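Local coordinates for GTPase-activating protein GYP1 (Saccharomyces cerevisiae, PDB 1FKM) that stimulates GTP hydrolysis by Ypt/Rab GTPases, chiefly Ypt1 and Ypt7, by supplying catalytic arginine and glutamine fingers in trans from its TBC domain, at residues Thr164-Asp168 and Glu169-Asp173. Sequence-based numbering, arbitrary orientation.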
loop_
_atom_site.group_PDB
_atom_site.type_symbol
_atom_site.label_atom_id
_atom_site.label_comp_id
_atom_site.label_asym_id
_atom_site.label_seq_id
_atom_site.Cartn_x
_atom_site.Cartn_y
_atom_site.Cartn_z
ATOM N N THR A 164 20.629 -13.206 1.082
ATOM C CA THR A 164 22.027 -12.984 1.440
ATOM C C THR A 164 22.171 -12.505 2.881
ATOM O O THR A 164 23.282 -12.450 3.408
ATOM C CB THR A 164 22.707 -11.946 0.511
ATOM O OG1 THR A 164 22.123 -10.656 0.715
ATOM C CG2 THR A 164 22.547 -12.345 -0.945
ATOM N N TYR A 165 21.056 -12.156 3.522
ATOM C CA TYR A 165 21.112 -11.706 4.907
ATOM C C TYR A 165 20.001 -12.273 5.789
ATOM O O TYR A 165 19.856 -11.887 6.945
ATOM C CB TYR A 165 21.148 -10.166 4.980
ATOM C CG TYR A 165 19.941 -9.421 4.433
ATOM C CD1 TYR A 165 18.856 -9.107 5.256
ATOM C CD2 TYR A 165 19.912 -8.979 3.109
ATOM C CE1 TYR A 165 17.773 -8.362 4.777
ATOM C CE2 TYR A 165 18.829 -8.234 2.616
ATOM C CZ TYR A 165 17.767 -7.929 3.458
ATOM O OH TYR A 165 16.705 -7.188 2.984
HETATM N N MSE A 166 19.236 -13.216 5.246
HETATM C CA MSE A 166 18.158 -13.851 5.996
HETATM C C MSE A 166 18.137 -15.352 5.718
HETATM O O MSE A 166 18.397 -15.784 4.597
HETATM C CB MSE A 166 16.803 -13.257 5.594
HETATM C CG MSE A 166 16.604 -11.799 5.966
HETATM SE SE MSE A 166 14.972 -11.085 5.194
HETATM C CE MSE A 166 13.680 -12.092 6.220
ATOM N N VAL A 167 17.842 -16.145 6.743
ATOM C CA VAL A 167 17.755 -17.587 6.568
ATOM C C VAL A 167 16.317 -17.905 6.159
ATOM O O VAL A 167 15.415 -17.083 6.348
ATOM C CB VAL A 167 18.117 -18.348 7.867
ATOM C CG1 VAL A 167 19.591 -18.130 8.198
ATOM C CG2 VAL A 167 17.240 -17.879 9.022
ATOM N N ASP A 168 16.108 -19.090 5.594
ATOM C CA ASP A 168 14.787 -19.509 5.134
ATOM C C ASP A 168 13.642 -19.296 6.120
ATOM O O ASP A 168 12.569 -18.840 5.724
ATOM C CB ASP A 168 14.816 -20.980 4.707
ATOM C CG ASP A 168 15.652 -21.210 3.459
ATOM O OD1 ASP A 168 15.421 -20.510 2.450
ATOM O OD2 ASP A 168 16.535 -22.095 3.485
ATOM N N GLU A 169 13.857 -19.631 7.389
ATOM C CA GLU A 169 12.815 -19.467 8.403
ATOM C C GLU A 169 12.392 -18.008 8.587
ATOM O O GLU A 169 11.219 -17.719 8.836
ATOM C CB GLU A 169 13.278 -20.033 9.751
ATOM C CG GLU A 169 12.359 -19.664 10.912
ATOM C CD GLU A 169 12.698 -20.391 12.200
ATOM O OE1 GLU A 169 13.876 -20.358 12.619
ATOM O OE2 GLU A 169 11.780 -20.990 12.799
ATOM N N GLN A 170 13.350 -17.095 8.476
ATOM C CA GLN A 170 13.069 -15.672 8.624
ATOM C C GLN A 170 12.288 -15.162 7.413
ATOM O O GLN A 170 11.372 -14.353 7.548
ATOM C CB GLN A 170 14.374 -14.890 8.760
ATOM C CG GLN A 170 15.162 -15.196 10.018
ATOM C CD GLN A 170 16.463 -14.423 10.067
ATOM O OE1 GLN A 170 17.314 -14.565 9.188
ATOM N NE2 GLN A 170 16.621 -13.590 11.090
ATOM N N ILE A 171 12.659 -15.632 6.228
ATOM C CA ILE A 171 11.968 -15.220 5.014
ATOM C C ILE A 171 10.508 -15.676 5.083
ATOM O O ILE A 171 9.600 -14.963 4.645
ATOM C CB ILE A 171 12.669 -15.801 3.756
ATOM C CG1 ILE A 171 14.043 -15.138 3.595
ATOM C CG2 ILE A 171 11.810 -15.580 2.514
ATOM C CD1 ILE A 171 14.847 -15.621 2.408
ATOM N N THR A 172 10.277 -16.858 5.648
ATOM C CA THR A 172 8.915 -17.361 5.771
ATOM C C THR A 172 8.148 -16.534 6.806
ATOM O O THR A 172 6.952 -16.289 6.640
ATOM C CB THR A 172 8.892 -18.858 6.169
ATOM O OG1 THR A 172 9.570 -19.622 5.164
ATOM C CG2 THR A 172 7.457 -19.365 6.273
ATOM N N ASP A 173 8.830 -16.108 7.867
ATOM C CA ASP A 173 8.191 -15.267 8.886
ATOM C C ASP A 173 7.792 -13.941 8.231
ATOM O O ASP A 173 6.721 -13.408 8.493
ATOM C CB ASP A 173 9.143 -14.949 10.042
ATOM C CG ASP A 173 9.447 -16.153 10.910
ATOM O OD1 ASP A 173 8.651 -17.118 10.915
ATOM O OD2 ASP A 173 10.485 -16.120 11.605
#
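Q170 folds back from the first turn of helix 168-186 to bond the main chain of V167, the N-cap residue. V167 N donates to Q170 OE1 at 3.0 Å, almost straight (167°) and in the plane of the amide on a carbonyl lone pair. With Q170 CG beside its own backbone N (chi1 -65°) and the chain extended beyond it, the amide is carried back along the helix toward the loop. The N-cap side chain here is aliphatic and cannot accept a bond from the helix; the contact instead has the half of a capping box in which the third residue after the cap returns to the N-cap amide.

The backbone carries the rest of the polar contact. V167 O accepts the first helical bond from I171 N (3.1 Å), with a weak, bent one from Q170 N. D168 O is gripped twice by T172, through N at 3.0 Å and through OG1 at 3.1 Å, the two donors approaching from opposite faces of the carbonyl plane.

Apolar groups flank these bonds. V167 CG2 lies against the Q170 chain, 3.5 Å from CG, while M166 sets CB 3.9 Å from I171 CG1. Bent at chi3 (68°), M166 brings CE over the Q170 carbonyl, 3.5 Å from O. L145 of helix 133-145 and Y148 also touch this buried selenomethionine.

At this surface corner of the TBC domain, away from both catalytic fingers, the Q170 carboxamide gives the V167 N-H a nearly linear acceptor and ties the incoming loop to the helix start.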